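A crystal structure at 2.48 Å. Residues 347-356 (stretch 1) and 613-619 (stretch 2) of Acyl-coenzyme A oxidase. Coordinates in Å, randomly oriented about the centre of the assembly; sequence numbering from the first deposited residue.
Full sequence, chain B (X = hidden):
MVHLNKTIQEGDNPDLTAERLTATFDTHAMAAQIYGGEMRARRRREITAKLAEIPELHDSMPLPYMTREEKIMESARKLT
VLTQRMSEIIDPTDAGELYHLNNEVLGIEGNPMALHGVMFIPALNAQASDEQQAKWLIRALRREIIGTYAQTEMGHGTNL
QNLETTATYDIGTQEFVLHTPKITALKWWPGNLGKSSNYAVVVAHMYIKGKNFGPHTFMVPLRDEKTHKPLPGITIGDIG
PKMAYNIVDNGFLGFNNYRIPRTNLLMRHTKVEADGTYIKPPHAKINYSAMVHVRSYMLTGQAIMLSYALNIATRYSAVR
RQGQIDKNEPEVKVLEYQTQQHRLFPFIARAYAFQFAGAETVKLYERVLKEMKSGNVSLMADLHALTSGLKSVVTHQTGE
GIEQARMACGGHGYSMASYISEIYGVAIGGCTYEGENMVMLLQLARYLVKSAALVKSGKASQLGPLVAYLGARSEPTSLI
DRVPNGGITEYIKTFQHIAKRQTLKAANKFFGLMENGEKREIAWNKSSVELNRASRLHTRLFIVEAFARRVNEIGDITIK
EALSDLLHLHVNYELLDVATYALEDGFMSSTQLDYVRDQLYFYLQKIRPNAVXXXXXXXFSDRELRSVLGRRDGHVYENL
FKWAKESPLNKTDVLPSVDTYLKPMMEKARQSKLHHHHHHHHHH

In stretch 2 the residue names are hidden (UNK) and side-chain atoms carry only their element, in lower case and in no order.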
# COMPACT_ATOMS: atom_id res chain seq x y z
N PHE B 347 15.43 -1.73 5.30
CA PHE B 347 14.30 -1.40 6.16
C PHE B 347 14.46 -1.95 7.56
O PHE B 347 13.85 -1.43 8.50
CB PHE B 347 13.01 -1.90 5.52
CG PHE B 347 12.77 -1.30 4.17
CD1 PHE B 347 12.35 0.02 4.04
CD2 PHE B 347 13.04 -2.02 3.01
CE1 PHE B 347 12.17 0.57 2.80
CE2 PHE B 347 12.85 -1.45 1.75
CZ PHE B 347 12.42 -0.16 1.65
N ILE B 348 15.29 -2.98 7.73
CA ILE B 348 15.71 -3.31 9.08
C ILE B 348 16.46 -2.13 9.67
O ILE B 348 16.18 -1.69 10.79
CB ILE B 348 16.58 -4.58 9.10
CG1 ILE B 348 15.82 -5.73 8.42
CG2 ILE B 348 16.97 -4.89 10.55
CD1 ILE B 348 16.60 -7.06 8.28
N ALA B 349 17.36 -1.54 8.87
CA ALA B 349 18.11 -0.37 9.30
C ALA B 349 17.18 0.76 9.69
O ALA B 349 17.35 1.36 10.75
CB ALA B 349 19.06 0.09 8.18
N ARG B 350 16.17 1.05 8.86
CA ARG B 350 15.22 2.12 9.17
C ARG B 350 14.46 1.85 10.46
O ARG B 350 14.10 2.80 11.17
CB ARG B 350 14.21 2.32 8.03
CG ARG B 350 14.74 2.95 6.79
CD ARG B 350 13.67 3.15 5.70
NE ARG B 350 14.27 3.91 4.61
CZ ARG B 350 13.67 4.31 3.48
NH1 ARG B 350 12.39 4.04 3.24
NH2 ARG B 350 14.39 5.00 2.59
N ALA B 351 14.11 0.59 10.75
CA ALA B 351 13.36 0.32 11.98
C ALA B 351 14.17 0.68 13.22
O ALA B 351 13.68 1.38 14.12
CB ALA B 351 12.90 -1.14 12.05
N TYR B 352 15.44 0.25 13.27
CA TYR B 352 16.35 0.67 14.33
C TYR B 352 16.56 2.18 14.29
O TYR B 352 16.58 2.84 15.34
CB TYR B 352 17.70 -0.05 14.20
CG TYR B 352 17.74 -1.44 14.80
CD1 TYR B 352 17.29 -2.55 14.08
CD2 TYR B 352 18.24 -1.66 16.09
CE1 TYR B 352 17.32 -3.83 14.62
CE2 TYR B 352 18.28 -2.91 16.62
CZ TYR B 352 17.82 -4.01 15.90
OH TYR B 352 17.85 -5.29 16.43
N ALA B 353 16.71 2.75 13.10
CA ALA B 353 16.91 4.19 13.00
C ALA B 353 15.73 4.95 13.58
O ALA B 353 15.92 5.96 14.26
CB ALA B 353 17.15 4.61 11.54
N PHE B 354 14.51 4.49 13.33
CA PHE B 354 13.34 5.18 13.87
C PHE B 354 13.27 5.02 15.38
O PHE B 354 12.96 5.98 16.09
CB PHE B 354 12.06 4.64 13.24
CG PHE B 354 11.96 4.85 11.76
CD1 PHE B 354 12.75 5.80 11.11
CD2 PHE B 354 11.12 4.05 10.99
CE1 PHE B 354 12.67 5.96 9.72
CE2 PHE B 354 11.03 4.23 9.62
CZ PHE B 354 11.80 5.18 8.99
N GLN B 355 13.56 3.82 15.90
CA GLN B 355 13.53 3.60 17.34
C GLN B 355 14.53 4.50 18.05
O GLN B 355 14.24 5.04 19.11
CB GLN B 355 13.82 2.11 17.63
CG GLN B 355 13.75 1.71 19.11
CD GLN B 355 12.30 1.58 19.63
OE1 GLN B 355 11.34 2.00 18.95
NE2 GLN B 355 12.14 0.99 20.82
N PHE B 356 15.71 4.67 17.47
CA PHE B 356 16.72 5.52 18.08
C PHE B 356 16.37 7.00 17.96
O PHE B 356 16.68 7.77 18.87
CB PHE B 356 18.09 5.20 17.48
CG PHE B 356 18.54 3.79 17.74
CD1 PHE B 356 18.10 3.11 18.88
CD2 PHE B 356 19.39 3.14 16.86
CE1 PHE B 356 18.49 1.79 19.12
CE2 PHE B 356 19.80 1.84 17.10
CZ PHE B 356 19.36 1.16 18.24
N UNK B 613 18.70 -12.39 13.27
CA UNK B 613 18.92 -12.12 14.68
C UNK B 613 18.60 -10.68 15.03
O UNK B 613 18.03 -10.40 16.10
c UNK B 613 20.35 -12.48 15.07
o UNK B 613 20.59 -13.87 14.84
N UNK B 614 18.89 -9.74 14.13
CA UNK B 614 18.53 -8.34 14.34
C UNK B 614 17.03 -8.16 14.50
O UNK B 614 16.59 -7.27 15.24
c UNK B 614 20.88 -6.71 11.74
c UNK B 614 20.51 -7.20 13.11
c UNK B 614 20.93 -6.19 14.20
c UNK B 614 19.01 -7.48 13.17
N UNK B 615 16.23 -8.99 13.83
CA UNK B 615 14.79 -8.90 13.98
C UNK B 615 14.28 -9.72 15.16
O UNK B 615 13.34 -9.29 15.82
c UNK B 615 14.42 -8.43 11.50
c UNK B 615 14.12 -9.35 12.68
c UNK B 615 13.62 -7.11 11.59
c UNK B 615 14.13 -9.17 10.20
N UNK B 616 14.89 -10.88 15.44
CA UNK B 616 14.57 -11.61 16.66
C UNK B 616 14.79 -10.77 17.91
O UNK B 616 14.14 -11.01 18.93
o UNK B 616 13.82 -14.04 15.49
c UNK B 616 15.00 -13.99 15.91
c UNK B 616 15.42 -12.87 16.82
o UNK B 616 15.87 -14.87 15.67
N UNK B 617 15.74 -9.84 17.88
CA UNK B 617 16.05 -9.05 19.06
C UNK B 617 14.89 -8.17 19.50
O UNK B 617 14.91 -7.68 20.63
c UNK B 617 17.30 -8.20 18.82
o UNK B 617 18.44 -9.03 18.63
N UNK B 618 13.90 -7.92 18.64
CA UNK B 618 12.71 -7.21 19.09
C UNK B 618 11.80 -8.08 19.94
O UNK B 618 10.88 -7.55 20.58
n UNK B 618 14.30 -4.56 16.03
c UNK B 618 12.41 -4.23 17.19
c UNK B 618 11.97 -6.67 17.88
c UNK B 618 13.87 -5.77 16.50
c UNK B 618 11.38 -3.47 17.72
c UNK B 618 12.39 -1.49 16.73
c UNK B 618 13.41 -2.22 16.20
c UNK B 618 11.38 -2.09 17.49
c UNK B 618 13.41 -3.59 16.44
c UNK B 618 12.72 -5.62 17.22
N UNK B 619 12.02 -9.39 19.91
CA UNK B 619 11.39 -10.38 20.79
C UNK B 619 9.87 -10.24 20.80
O UNK B 619 9.25 -9.92 21.81
c UNK B 619 13.47 -10.69 22.12
c UNK B 619 14.09 -10.78 23.46
o UNK B 619 13.72 -9.98 24.34
o UNK B 619 14.94 -11.67 23.64
c UNK B 619 12.02 -10.28 22.18

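Stretch 1 is helix throughout and presents I348, A351, Y352 and Q355 to its partner, the i, i+3, i+4, i+7 spacing that keeps side chains along one side of a helix. The partner is read here from its atoms, position by position.

Position 613 has one side-chain carbon followed by one oxygen. Its CA-to-CB bond points away from stretch 1 and it touches nothing there. One carbon ending in a hydroxyl oxygen is serine, S613; its OG is hydrogen-bonded elsewhere in the structure.

Position 614 carries four carbons, forked at the second, with no polar atom. It points toward stretch 1, where its CB lies 4.2 Å from I348 CG2 and one of its branch ends lies 3.9 Å from Y352 OH. The fork at the second carbon makes it leucine, L614, in the m,t rotamer. The branch near the tyrosine is CD2, 4.2 Å from Y352 CZ.

Position 615 shows the same four carbons with the same fork. Its CA-to-CB bond runs sideways, but the side chain's end comes nearer, and a terminal carbon reaches I348. This too is leucine, L615, again m,t, with CD1 3.8 Å from I348 CD1. The two leucines thus share one isoleucine.

Position 616 has two carbons, the second bearing two oxygens, and it points away from stretch 1 without contact. A carboxylate on so short a stem is aspartate, D616, whose oxygens are both hydrogen-bonded elsewhere in the structure.

Position 617 is again one carbon and one oxygen. It points toward stretch 1, and its CB sits 3.8 Å from Y352 OH. This is serine, S617. Its OG donates to S613 O at 2.9 Å, so the hydroxyl is spent on its own backbone, while CB is the atom that meets the tyrosine hydroxyl.

Position 618 has a single carbon leading to fused five- and six-membered rings of eight carbons and one nitrogen. The rings touch A351, Y352 and Q355. Only an indole fits: tryptophan, W618. Its NE1 is 3.4 Å from Y352 CE1, CZ2 is 4.3 Å from A351 CB, and CH2 is 4.0 Å from Q355 CB.

Position 619 has three carbons, the third carrying two oxygens, and lies out of reach of stretch 1. It is glutamate, E619. Its positive phi marks the departure from helical geometry, and it closes a type I turn that begins at D616.

The contact works by combining a greasy end, a polar fastening and an edge-to-face aromatic pair. I348 packs against both leucines. Y352 OH donates a hydrogen bond to L614 O at 2.6 Å, giving a buried hydroxyl a partner in the backbone. W618 turns its edge to the face of the Y352 ring in an offset arrangement, with planes at 81° and the centroid of its five-membered ring 5.1 Å from that of the tyrosine. Small A351 sits beside the indole. The rule is plain: one tyrosine serves both chemistries, its hydroxyl fixing the backbone while its ring receives the tryptophan.

Stretch 2 (613-619) SLLDSWE
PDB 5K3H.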